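Local coordinates for type I site-specific restriction-modification system, R (Restriction) subunit (Vibrio vulnificus, PDB 3H1T), which probably uses ATP hydrolysis to drive DNA translocation and restriction, as the motor and nuclease subunit of a type I enzyme, represented by its N-terminal part, at residues 120-125 / 141-146; 489-494 / 498-503; 202-207 / 568-573; 424-429 / 460-465. All coordinates share one frame; numbering follows the deposited sequence.

How the interactions relate
Interaction 1 lies in the N-terminal sheet domain, its centre about 65 Å from that of interaction 4 on the far side of the chain's centre. There two rings and a proline meet in a buried core. Interactions 2 and 4 both belong to the second helicase-like domain, on opposite faces of one sheet: 2 seats a helix on its following strand through a buried ring, while 4 joins two helices near the surface through a single methyl. Interaction 3, near the chain's centre, is a point where the two helicase-like domains touch, through one phenylalanine. Contacts are mostly apolar, interaction 2 adding carbonyls at a ring edge and interaction 1 a water; several polar ends find partners outside.

Interaction 1. Residues 120-125 / 141-146; sequences YSTNGH and SRFPTP
Three rings gather where Phe-143 and Pro-144 meet the side chain of Tyr-120. Phe-143 turns an edge toward the face of Tyr-120 in a T-shaped stack, the planes at 73° and the centroids 5.8 Å apart, while Pro-144 packs at the phenol end. Its CG sits 3.4 Å from Tyr-120 OH, and its CD rests 3.8 Å from Tyr-120 CE1. The tyrosine thus has one ring near its root and another near its tip. Its CG lies anti to the carbonyl carbon (chi1 -57°), which sends the phenol toward the proline. Tyr-120 CB lies 4.1 Å from Phe-143 CE1. Thr-122, next but one along the strand and facing the same way, adds its CG2 methyl at 4.2 Å from Phe-143 CZ, again at the edge of that ring.

The fold here is the mixed sheet of the N-terminal domain, probably the nuclease part as in other HsdR subunits. Leaving the edge strand 137-140, the chain turns back across strand 127-131, where Phe-143 touches Ile-127, and reaches strand 118-122 before entering helix 146-157. Leu-149 of that helix packs on both Tyr-120 and Pro-144. The buried phenol oxygen is hydrogen-bonded to Glu-129.

At the end of the strand, Thr-122 OG1 accepts from Gly-124 N at 3.0 Å, forming an ST turn, and it also bonds to Glu-126 O. At the backbone angles of Gly-124 a CB would jam against Asn-123 O. Past this turn one water donates to His-125 O at 3.1 Å and, more weakly, to Ser-141 O, tying the two backbones together.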
loop_
_atom_site.group_PDB
_atom_site.type_symbol
_atom_site.label_atom_id
_atom_site.label_comp_id
_atom_site.label_asym_id
_atom_site.label_seq_id
_atom_site.Cartn_x
_atom_site.Cartn_y
_atom_site.Cartn_z
ATOM N N TYR A 120 -13.368 -5.259 23.679
ATOM C CA TYR A 120 -13.900 -5.009 25.013
ATOM C C TYR A 120 -14.205 -3.558 25.306
ATOM O O TYR A 120 -13.497 -2.658 24.899
ATOM C CB TYR A 120 -12.914 -5.510 26.063
ATOM C CG TYR A 120 -12.592 -6.962 25.890
ATOM C CD1 TYR A 120 -13.417 -7.942 26.446
ATOM C CD2 TYR A 120 -11.527 -7.361 25.088
ATOM C CE1 TYR A 120 -13.189 -9.290 26.199
ATOM C CE2 TYR A 120 -11.286 -8.704 24.825
ATOM C CZ TYR A 120 -12.123 -9.664 25.376
ATOM O OH TYR A 120 -11.906 -10.978 25.069
ATOM N N SER A 121 -15.284 -3.337 26.027
ATOM C CA SER A 121 -15.647 -2.015 26.445
ATOM C C SER A 121 -15.736 -2.165 27.956
ATOM O O SER A 121 -16.321 -3.128 28.449
ATOM C CB SER A 121 -16.985 -1.618 25.832
ATOM O OG SER A 121 -17.324 -0.327 26.258
ATOM N N THR A 122 -15.152 -1.234 28.699
ATOM C CA THR A 122 -15.184 -1.331 30.140
ATOM C C THR A 122 -15.222 0.026 30.793
ATOM O O THR A 122 -14.742 1.006 30.226
ATOM C CB THR A 122 -13.951 -2.068 30.666
ATOM O OG1 THR A 122 -13.956 -2.051 32.099
ATOM C CG2 THR A 122 -12.684 -1.392 30.152
ATOM N N ASN A 123 -15.803 0.074 31.990
ATOM C CA ASN A 123 -15.886 1.301 32.763
ATOM C C ASN A 123 -15.248 1.047 34.117
ATOM O O ASN A 123 -15.539 1.743 35.089
ATOM C CB ASN A 123 -17.350 1.748 32.926
ATOM C CG ASN A 123 -18.232 0.698 33.610
ATOM O OD1 ASN A 123 -17.811 -0.425 33.879
ATOM N ND2 ASN A 123 -19.474 1.075 33.882
ATOM N N GLY A 124 -14.364 0.056 34.169
ATOM C CA GLY A 124 -13.717 -0.270 35.424
ATOM C C GLY A 124 -14.401 -1.411 36.158
ATOM O O GLY A 124 -13.825 -2.496 36.311
ATOM N N HIS A 125 -15.637 -1.203 36.605
ATOM C CA HIS A 125 -16.316 -2.279 37.309
ATOM C C HIS A 125 -16.991 -3.264 36.383
ATOM O O HIS A 125 -17.119 -4.428 36.725
ATOM C CB HIS A 125 -17.312 -1.753 38.357
ATOM C CG HIS A 125 -18.247 -0.700 37.856
ATOM N ND1 HIS A 125 -17.867 0.615 37.696
ATOM C CD2 HIS A 125 -19.573 -0.749 37.572
ATOM C CE1 HIS A 125 -18.920 1.334 37.342
ATOM N NE2 HIS A 125 -19.967 0.530 37.261
ATOM N N SER A 141 -17.266 -11.394 34.056
ATOM C CA SER A 141 -16.920 -11.139 35.450
ATOM C C SER A 141 -15.454 -10.743 35.530
ATOM O O SER A 141 -14.960 -10.347 36.584
ATOM C CB SER A 141 -17.154 -12.393 36.290
ATOM O OG SER A 141 -16.310 -13.445 35.847
ATOM N N ARG A 142 -14.774 -10.850 34.397
ATOM C CA ARG A 142 -13.363 -10.516 34.315
ATOM C C ARG A 142 -12.852 -10.681 32.882
ATOM O O ARG A 142 -13.525 -11.261 32.036
ATOM C CB ARG A 142 -12.565 -11.416 35.272
ATOM C CG ARG A 142 -12.844 -12.909 35.104
ATOM C CD ARG A 142 -11.614 -13.741 35.411
ATOM N NE ARG A 142 -10.982 -14.264 34.204
ATOM C CZ ARG A 142 -11.103 -15.517 33.775
ATOM N NH1 ARG A 142 -11.832 -16.380 34.461
ATOM N NH2 ARG A 142 -10.503 -15.905 32.657
ATOM N N PHE A 143 -11.664 -10.149 32.617
ATOM C CA PHE A 143 -11.044 -10.261 31.302
ATOM C C PHE A 143 -10.546 -11.667 31.020
ATOM O O PHE A 143 -10.051 -12.343 31.904
ATOM C CB PHE A 143 -9.852 -9.310 31.196
ATOM C CG PHE A 143 -10.222 -7.875 31.038
ATOM C CD1 PHE A 143 -10.734 -7.408 29.825
ATOM C CD2 PHE A 143 -10.084 -6.990 32.106
ATOM C CE1 PHE A 143 -11.120 -6.083 29.677
ATOM C CE2 PHE A 143 -10.467 -5.659 31.971
ATOM C CZ PHE A 143 -10.995 -5.203 30.750
ATOM N N PRO A 144 -10.680 -12.130 29.769
ATOM C CA PRO A 144 -10.195 -13.465 29.429
ATOM C C PRO A 144 -8.666 -13.425 29.555
ATOM O O PRO A 144 -8.048 -12.348 29.526
ATOM C CB PRO A 144 -10.632 -13.621 27.971
ATOM C CG PRO A 144 -11.917 -12.852 27.938
ATOM C CD PRO A 144 -11.462 -11.584 28.644
ATOM N N THR A 145 -8.045 -14.594 29.663
ATOM C CA THR A 145 -6.605 -14.648 29.774
ATOM C C THR A 145 -6.023 -14.803 28.374
ATOM O O THR A 145 -6.720 -15.214 27.443
ATOM C CB THR A 145 -6.163 -15.834 30.644
ATOM O OG1 THR A 145 -6.543 -17.063 30.008
ATOM C CG2 THR A 145 -6.825 -15.778 32.000
ATOM N N PRO A 146 -4.732 -14.457 28.200
ATOM C CA PRO A 146 -4.108 -14.599 26.881
ATOM C C PRO A 146 -4.339 -15.986 26.290
ATOM O O PRO A 146 -4.645 -16.133 25.110
ATOM C CB PRO A 146 -2.633 -14.339 27.175
ATOM C CG PRO A 146 -2.700 -13.269 28.220
ATOM C CD PRO A 146 -3.800 -13.799 29.141
HETATM O O HOH W 1 -15.699 -7.224 36.525
#

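Interaction 2. Residues 489-494 / 498-503; sequences LSRFQE and STPVIL
The ring of Phe-492 carries Leu-503 CD1 on one face and has two backbone carbonyls at its edge, Val-501 O in the ring plane and Pro-500 O near it. A second flat group, the guanidinium of Arg-491, has Pro-500 CD at its edge. This is the helix-to-strand return of a beta-alpha-beta crossover, strand 474-476, helix 482-493, strand 502-505, in the second RecA-like domain of the helicase-type motor.

The leucine methyl sits 3.6 Å from the ring centroid and 24° off the normal, a CH-pi contact. It is offset toward the rim and comes within 3.3 Å of Phe-492 CD2, so the fit is tight. Leu-503 CG also leans on the ring, on its CG and CD1 side. Phe-492 is directed from the helix toward the sheet with its CG anti to the backbone N (chi1 172°), and also touches Ile-443 of strand 441-446. At the rim, CD1 approaches Pro-500 O and CE1 approaches Val-501 O, both at 3.5 Å, which points the weakly positive ring hydrogens at carbonyl oxygens.

Pro-500 follows a cis peptide and packs where the helix ends, its CD 4.3 Å from Phe-492 CB and 4.2 Å from Arg-491 CB. Just before it, Thr-499 turns away from the helix and bonds through OG1 to Asp-472. Side chains alternate along the strand: Leu-503 faces helix 482-493, whereas Ile-502 faces Met-433 of helix 422-436 on the other side of the sheet. One turn back from the phenylalanine, Leu-489 CD1 meets Leu-503 CD1 at 3.9 Å, the side chains crossing at about a right angle.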
loop_
_atom_site.group_PDB
_atom_site.type_symbol
_atom_site.label_atom_id
_atom_site.label_comp_id
_atom_site.label_asym_id
_atom_site.label_seq_id
_atom_site.Cartn_x
_atom_site.Cartn_y
_atom_site.Cartn_z
ATOM N N LEU A 489 16.411 9.487 -14.951
ATOM C CA LEU A 489 15.440 8.922 -14.029
ATOM C C LEU A 489 16.057 8.783 -12.646
ATOM O O LEU A 489 15.449 9.143 -11.632
ATOM C CB LEU A 489 14.999 7.552 -14.539
ATOM C CG LEU A 489 14.100 6.676 -13.663
ATOM C CD1 LEU A 489 12.745 7.345 -13.454
ATOM C CD2 LEU A 489 13.929 5.318 -14.337
ATOM N N SER A 490 17.272 8.251 -12.617
ATOM C CA SER A 490 18.014 8.024 -11.385
ATOM C C SER A 490 18.160 9.272 -10.532
ATOM O O SER A 490 17.908 9.248 -9.332
ATOM C CB SER A 490 19.399 7.466 -11.719
ATOM O OG SER A 490 20.122 7.149 -10.544
ATOM N N ARG A 491 18.583 10.362 -11.160
ATOM C CA ARG A 491 18.776 11.638 -10.466
ATOM C C ARG A 491 17.443 12.238 -10.057
ATOM O O ARG A 491 17.325 12.859 -8.998
ATOM C CB ARG A 491 19.513 12.638 -11.363
ATOM C CG ARG A 491 20.868 12.152 -11.872
ATOM C CD ARG A 491 21.661 13.274 -12.569
ATOM N NE ARG A 491 22.212 12.835 -13.854
ATOM C CZ ARG A 491 21.667 13.118 -15.040
ATOM N NH1 ARG A 491 20.557 13.858 -15.110
ATOM N NH2 ARG A 491 22.211 12.641 -16.161
ATOM N N PHE A 492 16.443 12.060 -10.912
ATOM C CA PHE A 492 15.102 12.580 -10.660
ATOM C C PHE A 492 14.523 11.999 -9.365
ATOM O O PHE A 492 13.888 12.694 -8.567
ATOM C CB PHE A 492 14.181 12.221 -11.832
ATOM C CG PHE A 492 12.732 12.550 -11.603
ATOM C CD1 PHE A 492 12.252 13.843 -11.775
ATOM C CD2 PHE A 492 11.835 11.547 -11.256
ATOM C CE1 PHE A 492 10.883 14.119 -11.607
ATOM C CE2 PHE A 492 10.486 11.813 -11.092
ATOM C CZ PHE A 492 10.009 13.102 -11.269
ATOM N N GLN A 493 14.756 10.707 -9.170
ATOM C CA GLN A 493 14.276 9.977 -8.015
ATOM C C GLN A 493 14.933 10.386 -6.708
ATOM O O GLN A 493 14.359 10.193 -5.635
ATOM C CB GLN A 493 14.478 8.482 -8.243
ATOM C CG GLN A 493 13.541 7.904 -9.278
ATOM C CD GLN A 493 13.676 6.409 -9.395
ATOM O OE1 GLN A 493 12.788 5.735 -9.902
ATOM N NE2 GLN A 493 14.796 5.880 -8.925
ATOM N N GLU A 494 16.127 10.960 -6.794
ATOM C CA GLU A 494 16.845 11.362 -5.593
ATOM C C GLU A 494 16.180 12.537 -4.909
ATOM O O GLU A 494 15.768 13.495 -5.568
ATOM C CB GLU A 494 18.294 11.689 -5.950
ATOM C CG GLU A 494 18.841 10.672 -6.916
ATOM C CD GLU A 494 20.339 10.562 -6.904
ATOM O OE1 GLU A 494 21.033 11.560 -7.221
ATOM O OE2 GLU A 494 20.817 9.453 -6.582
ATOM N N SER A 498 17.944 18.769 -7.513
ATOM C CA SER A 498 16.902 19.690 -7.972
ATOM C C SER A 498 16.432 19.459 -9.409
ATOM O O SER A 498 15.355 19.916 -9.793
ATOM C CB SER A 498 17.341 21.160 -7.793
ATOM O OG SER A 498 18.473 21.479 -8.581
ATOM N N THR A 499 17.232 18.755 -10.207
ATOM C CA THR A 499 16.848 18.470 -11.587
ATOM C C THR A 499 17.268 17.054 -12.001
ATOM O O THR A 499 18.171 16.471 -11.402
ATOM C CB THR A 499 17.474 19.477 -12.574
ATOM O OG1 THR A 499 18.900 19.369 -12.523
ATOM C CG2 THR A 499 17.077 20.894 -12.233
ATOM N N PRO A 500 16.607 16.483 -13.026
ATOM C CA PRO A 500 15.504 17.041 -13.819
ATOM C C PRO A 500 14.304 17.393 -12.957
ATOM O O PRO A 500 14.096 16.813 -11.889
ATOM C CB PRO A 500 15.166 15.909 -14.791
ATOM C CG PRO A 500 16.452 15.155 -14.911
ATOM C CD PRO A 500 16.895 15.109 -13.470
ATOM N N VAL A 501 13.509 18.346 -13.409
ATOM C CA VAL A 501 12.325 18.710 -12.672
ATOM C C VAL A 501 11.139 17.991 -13.323
ATOM O O VAL A 501 10.273 17.456 -12.640
ATOM C CB VAL A 501 12.126 20.231 -12.695
ATOM C CG1 VAL A 501 10.872 20.602 -11.937
ATOM C CG2 VAL A 501 13.329 20.902 -12.079
ATOM N N ILE A 502 11.150 17.943 -14.653
ATOM C CA ILE A 502 10.098 17.315 -15.435
ATOM C C ILE A 502 10.589 16.127 -16.236
ATOM O O ILE A 502 11.556 16.244 -16.980
ATOM C CB ILE A 502 9.520 18.254 -16.520
ATOM C CG1 ILE A 502 9.479 19.705 -16.029
ATOM C CG2 ILE A 502 8.157 17.741 -16.939
ATOM C CD1 ILE A 502 8.526 19.934 -14.958
ATOM N N LEU A 503 9.920 14.993 -16.103
ATOM C CA LEU A 503 10.268 13.822 -16.887
ATOM C C LEU A 503 9.059 13.541 -17.775
ATOM O O LEU A 503 7.918 13.622 -17.316
ATOM C CB LEU A 503 10.510 12.587 -16.007
ATOM C CG LEU A 503 11.719 12.418 -15.078
ATOM C CD1 LEU A 503 11.688 10.999 -14.489
ATOM C CD2 LEU A 503 13.002 12.630 -15.855
#

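Interaction 3. Residues 202-207 / 568-573; sequences LITMAT and PDFDGY
Ala-206 and Phe-570 make the nearest backbone approach, 8.7 Å between their CA atoms, so strand and short helix stay well apart and one side chain spans the interval. The strand, 200-205, belongs to the parallel sheet of the first RecA-like domain and runs straight into the P-loop (Walker A) that its sequence marks out. Helix 568-571 comes from the second such domain, between strands 552-556 and 576-582, which makes this a contact between domains.

Phe-570 does the reaching. With CG anti to its backbone N (chi1 -165°) the ring projects toward the end of the strand, where CZ lies 4.1 Å from Ala-206 CB and CE1 lies 4.2 Å from Thr-204 CG2. Both methyls approach the ring obliquely. Pro-341 and Ser-361 also touch this buried ring. The threonine meets the ring with its methyl, and its OG1 is hydrogen-bonded to Tyr-350 OH.

Next along the helix, Asp-571 folds its carboxylate alongside the same ring and forms a salt bridge with Lys-534. Its OD1 lies in the ring plane at the edge, 3.3 Å from Phe-570 CD2.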
loop_
_atom_site.group_PDB
_atom_site.type_symbol
_atom_site.label_atom_id
_atom_site.label_comp_id
_atom_site.label_asym_id
_atom_site.label_seq_id
_atom_site.Cartn_x
_atom_site.Cartn_y
_atom_site.Cartn_z
ATOM N N LEU A 202 -4.869 -14.051 -2.153
ATOM C CA LEU A 202 -4.622 -12.725 -2.714
ATOM C C LEU A 202 -4.593 -11.607 -1.655
ATOM O O LEU A 202 -5.348 -11.632 -0.674
ATOM C CB LEU A 202 -5.685 -12.399 -3.769
ATOM C CG LEU A 202 -5.448 -11.130 -4.594
ATOM C CD1 LEU A 202 -4.079 -11.215 -5.289
ATOM C CD2 LEU A 202 -6.575 -10.972 -5.621
ATOM N N ILE A 203 -3.703 -10.636 -1.860
ATOM C CA ILE A 203 -3.564 -9.488 -0.971
ATOM C C ILE A 203 -3.547 -8.240 -1.837
ATOM O O ILE A 203 -2.766 -8.153 -2.776
ATOM C CB ILE A 203 -2.239 -9.513 -0.204
ATOM C CG1 ILE A 203 -2.068 -10.851 0.505
ATOM C CG2 ILE A 203 -2.212 -8.379 0.793
ATOM C CD1 ILE A 203 -0.683 -11.084 1.043
ATOM N N THR A 204 -4.411 -7.281 -1.530
ATOM C CA THR A 204 -4.456 -6.037 -2.281
ATOM C C THR A 204 -3.956 -4.903 -1.395
ATOM O O THR A 204 -4.490 -4.655 -0.312
ATOM C CB THR A 204 -5.882 -5.701 -2.751
ATOM O OG1 THR A 204 -6.423 -6.816 -3.461
ATOM C CG2 THR A 204 -5.861 -4.484 -3.670
HETATM N N MSE A 205 -2.915 -4.229 -1.858
HETATM C CA MSE A 205 -2.336 -3.121 -1.121
HETATM C C MSE A 205 -2.010 -1.997 -2.094
HETATM O O MSE A 205 -1.397 -2.230 -3.135
HETATM C CB MSE A 205 -1.055 -3.562 -0.406
HETATM C CG MSE A 205 -1.239 -4.474 0.813
HETATM SE SE MSE A 205 0.476 -5.035 1.571
HETATM C CE MSE A 205 0.782 -3.547 2.746
ATOM N N ALA A 206 -2.428 -0.782 -1.763
ATOM C CA ALA A 206 -2.156 0.370 -2.608
ATOM C C ALA A 206 -0.640 0.515 -2.764
ATOM O O ALA A 206 0.125 0.238 -1.838
ATOM C CB ALA A 206 -2.745 1.616 -1.985
ATOM N N THR A 207 -0.207 0.931 -3.947
ATOM C CA THR A 207 1.212 1.095 -4.201
ATOM C C THR A 207 1.869 2.051 -3.204
ATOM O O THR A 207 1.330 3.115 -2.888
ATOM C CB THR A 207 1.452 1.591 -5.646
ATOM O OG1 THR A 207 2.804 2.039 -5.784
ATOM C CG2 THR A 207 0.526 2.720 -5.985
ATOM N N PRO A 568 -14.012 6.343 -5.634
ATOM C CA PRO A 568 -14.046 6.789 -4.239
ATOM C C PRO A 568 -13.865 5.675 -3.203
ATOM O O PRO A 568 -13.317 5.898 -2.123
ATOM C CB PRO A 568 -15.413 7.464 -4.139
ATOM C CG PRO A 568 -15.691 7.882 -5.555
ATOM C CD PRO A 568 -15.283 6.662 -6.299
ATOM N N ASP A 569 -14.313 4.475 -3.537
ATOM C CA ASP A 569 -14.193 3.355 -2.613
ATOM C C ASP A 569 -12.741 3.024 -2.319
ATOM O O ASP A 569 -12.370 2.849 -1.168
ATOM C CB ASP A 569 -14.916 2.125 -3.161
ATOM C CG ASP A 569 -16.423 2.295 -3.166
ATOM O OD1 ASP A 569 -16.917 3.192 -2.450
ATOM O OD2 ASP A 569 -17.126 1.537 -3.867
ATOM N N PHE A 570 -11.915 2.953 -3.353
ATOM C CA PHE A 570 -10.511 2.645 -3.162
ATOM C C PHE A 570 -9.655 3.897 -2.960
ATOM O O PHE A 570 -8.684 3.872 -2.191
ATOM C CB PHE A 570 -9.968 1.847 -4.354
ATOM C CG PHE A 570 -8.641 1.196 -4.092
ATOM C CD1 PHE A 570 -8.568 0.006 -3.370
ATOM C CD2 PHE A 570 -7.467 1.787 -4.532
ATOM C CE1 PHE A 570 -7.350 -0.578 -3.095
ATOM C CE2 PHE A 570 -6.236 1.202 -4.259
ATOM C CZ PHE A 570 -6.184 0.018 -3.537
ATOM N N ASP A 571 -10.014 4.993 -3.625
ATOM C CA ASP A 571 -9.224 6.218 -3.520
ATOM C C ASP A 571 -9.769 7.304 -2.609
ATOM O O ASP A 571 -9.019 8.192 -2.218
ATOM C CB ASP A 571 -9.011 6.864 -4.896
ATOM C CG ASP A 571 -8.807 5.853 -6.000
ATOM O OD1 ASP A 571 -8.219 4.771 -5.730
ATOM O OD2 ASP A 571 -9.229 6.149 -7.144
ATOM N N GLY A 572 -11.051 7.240 -2.262
ATOM C CA GLY A 572 -11.620 8.303 -1.453
ATOM C C GLY A 572 -11.796 9.465 -2.423
ATOM O O GLY A 572 -11.525 9.300 -3.609
ATOM N N TYR A 573 -12.247 10.624 -1.955
ATOM C CA TYR A 573 -12.435 11.784 -2.833
ATOM C C TYR A 573 -11.217 12.687 -2.717
ATOM O O TYR A 573 -10.487 12.638 -1.725
ATOM C CB TYR A 573 -13.701 12.580 -2.455
ATOM C CG TYR A 573 -14.993 11.795 -2.588
ATOM C CD1 TYR A 573 -15.501 11.048 -1.522
ATOM C CD2 TYR A 573 -15.681 11.750 -3.802
ATOM C CE1 TYR A 573 -16.658 10.277 -1.662
ATOM C CE2 TYR A 573 -16.833 10.978 -3.953
ATOM C CZ TYR A 573 -17.311 10.243 -2.879
ATOM O OH TYR A 573 -18.427 9.463 -3.036
#

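Interaction 4. Residues 424-429 / 460-465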
loop_
_atom_site.group_PDB
_atom_site.type_symbol
_atom_site.label_atom_id
_atom_site.label_comp_id
_atom_site.label_asym_id
_atom_site.label_seq_id
_atom_site.Cartn_x
_atom_site.Cartn_y
_atom_site.Cartn_z
ATOM N N ALA A 424 -0.294 23.447 -26.336
ATOM C CA ALA A 424 -1.248 24.105 -25.441
ATOM C C ALA A 424 -1.009 23.623 -24.017
ATOM O O ALA A 424 -0.959 24.405 -23.069
ATOM C CB ALA A 424 -2.676 23.783 -25.859
ATOM N N PHE A 425 -0.883 22.307 -23.894
ATOM C CA PHE A 425 -0.657 21.655 -22.618
ATOM C C PHE A 425 0.640 22.130 -22.003
ATOM O O PHE A 425 0.704 22.430 -20.808
ATOM C CB PHE A 425 -0.606 20.145 -22.805
ATOM C CG PHE A 425 -1.847 19.573 -23.411
ATOM C CD1 PHE A 425 -3.032 20.304 -23.447
ATOM C CD2 PHE A 425 -1.836 18.311 -23.960
ATOM C CE1 PHE A 425 -4.183 19.769 -24.035
ATOM C CE2 PHE A 425 -2.988 17.774 -24.550
ATOM C CZ PHE A 425 -4.153 18.502 -24.589
ATOM N N ALA A 426 1.680 22.212 -22.827
ATOM C CA ALA A 426 2.980 22.661 -22.337
ATOM C C ALA A 426 2.911 24.094 -21.854
ATOM O O ALA A 426 3.523 24.440 -20.850
ATOM C CB ALA A 426 4.037 22.536 -23.417
ATOM N N LYS A 427 2.159 24.935 -22.555
ATOM C CA LYS A 427 2.059 26.325 -22.135
ATOM C C LYS A 427 1.295 26.382 -20.817
ATOM O O LYS A 427 1.729 27.032 -19.861
ATOM C CB LYS A 427 1.345 27.185 -23.192
ATOM C CG LYS A 427 1.716 28.661 -23.068
ATOM C CD LYS A 427 0.511 29.593 -23.126
ATOM C CE LYS A 427 0.920 31.083 -23.007
ATOM N NZ LYS A 427 1.375 31.491 -21.632
ATOM N N HIS A 428 0.165 25.686 -20.756
ATOM C CA HIS A 428 -0.627 25.678 -19.536
ATOM C C HIS A 428 0.112 25.100 -18.326
ATOM O O HIS A 428 0.000 25.633 -17.225
ATOM C CB HIS A 428 -1.927 24.921 -19.763
ATOM C CG HIS A 428 -2.772 24.829 -18.538
ATOM N ND1 HIS A 428 -2.574 23.861 -17.577
ATOM C CD2 HIS A 428 -3.763 25.626 -18.076
ATOM C CE1 HIS A 428 -3.408 24.069 -16.574
ATOM N NE2 HIS A 428 -4.140 25.134 -16.851
ATOM N N LEU A 429 0.878 24.030 -18.531
ATOM C CA LEU A 429 1.638 23.422 -17.441
ATOM C C LEU A 429 2.718 24.387 -16.938
ATOM O O LEU A 429 2.956 24.515 -15.725
ATOM C CB LEU A 429 2.284 22.113 -17.918
ATOM C CG LEU A 429 3.116 21.322 -16.907
ATOM C CD1 LEU A 429 2.339 21.216 -15.608
ATOM C CD2 LEU A 429 3.446 19.940 -17.458
ATOM N N ASN A 460 10.865 22.504 -22.655
ATOM C CA ASN A 460 12.230 23.025 -22.511
ATOM C C ASN A 460 12.318 24.458 -22.990
ATOM O O ASN A 460 12.805 25.330 -22.278
ATOM C CB ASN A 460 13.227 22.182 -23.307
ATOM C CG ASN A 460 14.621 22.813 -23.357
ATOM O OD1 ASN A 460 14.856 23.781 -24.078
ATOM N ND2 ASN A 460 15.544 22.266 -22.581
ATOM N N ASN A 461 11.842 24.698 -24.203
ATOM C CA ASN A 461 11.878 26.035 -24.764
ATOM C C ASN A 461 10.989 27.028 -24.025
ATOM O O ASN A 461 11.286 28.216 -24.005
ATOM C CB ASN A 461 11.501 25.998 -26.242
ATOM C CG ASN A 461 12.476 25.193 -27.063
ATOM O OD1 ASN A 461 13.600 24.931 -26.630
ATOM N ND2 ASN A 461 12.061 24.802 -28.257
ATOM N N LEU A 462 9.897 26.548 -23.430
ATOM C CA LEU A 462 9.003 27.414 -22.667
ATOM C C LEU A 462 9.701 27.825 -21.370
ATOM O O LEU A 462 9.355 28.831 -20.756
ATOM C CB LEU A 462 7.720 26.671 -22.289
ATOM C CG LEU A 462 6.364 26.848 -22.983
ATOM C CD1 LEU A 462 6.362 28.145 -23.771
ATOM C CD2 LEU A 462 6.086 25.661 -23.887
ATOM N N ASN A 463 10.678 27.028 -20.945
ATOM C CA ASN A 463 11.409 27.301 -19.703
ATOM C C ASN A 463 12.904 27.439 -19.971
ATOM O O ASN A 463 13.737 27.074 -19.131
ATOM C CB ASN A 463 11.172 26.166 -18.703
ATOM C CG ASN A 463 9.704 25.966 -18.384
ATOM O OD1 ASN A 463 9.156 26.606 -17.484
ATOM N ND2 ASN A 463 9.052 25.091 -19.141
ATOM N N SER A 464 13.236 27.990 -21.137
ATOM C CA SER A 464 14.626 28.162 -21.544
ATOM C C SER A 464 15.425 29.047 -20.617
ATOM O O SER A 464 16.659 29.041 -20.676
ATOM C CB SER A 464 14.710 28.703 -22.961
ATOM O OG SER A 464 14.238 30.030 -22.994
ATOM N N ASP A 465 14.747 29.815 -19.767
ATOM C CA ASP A 465 15.474 30.642 -18.818
ATOM C C ASP A 465 16.066 29.694 -17.794
ATOM O O ASP A 465 17.135 29.950 -17.245
ATOM C CB ASP A 465 14.567 31.668 -18.134
ATOM C CG ASP A 465 13.387 31.039 -17.422
ATOM O OD1 ASP A 465 12.765 30.112 -17.989
ATOM O OD2 ASP A 465 13.077 31.501 -16.297
#
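Leu-462 points from the last turn of helix 449-462 at helix 422-436, and the contact is made at the end of its side chain. Both helices belong to the second RecA-like domain of the motor, where they precede and follow strand 441-446 and pack beside each other on one face of its sheet. Their closest CA atoms, Lys-427 and Leu-462, are 7.0 Å apart.

CB of the leucine leads toward the other helix but stops short of it, and so does CG. The branch then divides the work. CD1 passes alongside the aliphatic part of Lys-427, with Lys-427 CG 4.7 Å away, a loose approach. CD2 is the working tip: it meets Ala-426 CB and lies over the following peptide, 4.1 Å from Ala-426 C and 4.2 Å from Lys-427 N. This close approach to the helix backbone is consistent with the small side chain of Ala-426. Both leucine torsions lie off the staggered positions (chi1 -103°, chi2 -18°), which may reflect strain, disorder or an uncertain fit of this partly exposed side chain.

Ala-426 also touches Ala-458 and Leu-459, extending the same apolar seam back along helix 449-462. Lys-427 turns away from the leucine's helix, and its NZ forms a salt bridge with Asp-431 one turn on. Asn-463, just after the leucine, adds a polar link to helix 422-436 through ND2, hydrogen-bonded to Thr-430 OG1, while its OD1 bonds to Arg-438 past that helix's end. Within the apolar contact itself, the closest pair is Leu-462 CD2 and Ala-426 CB, 3.8 Å apart.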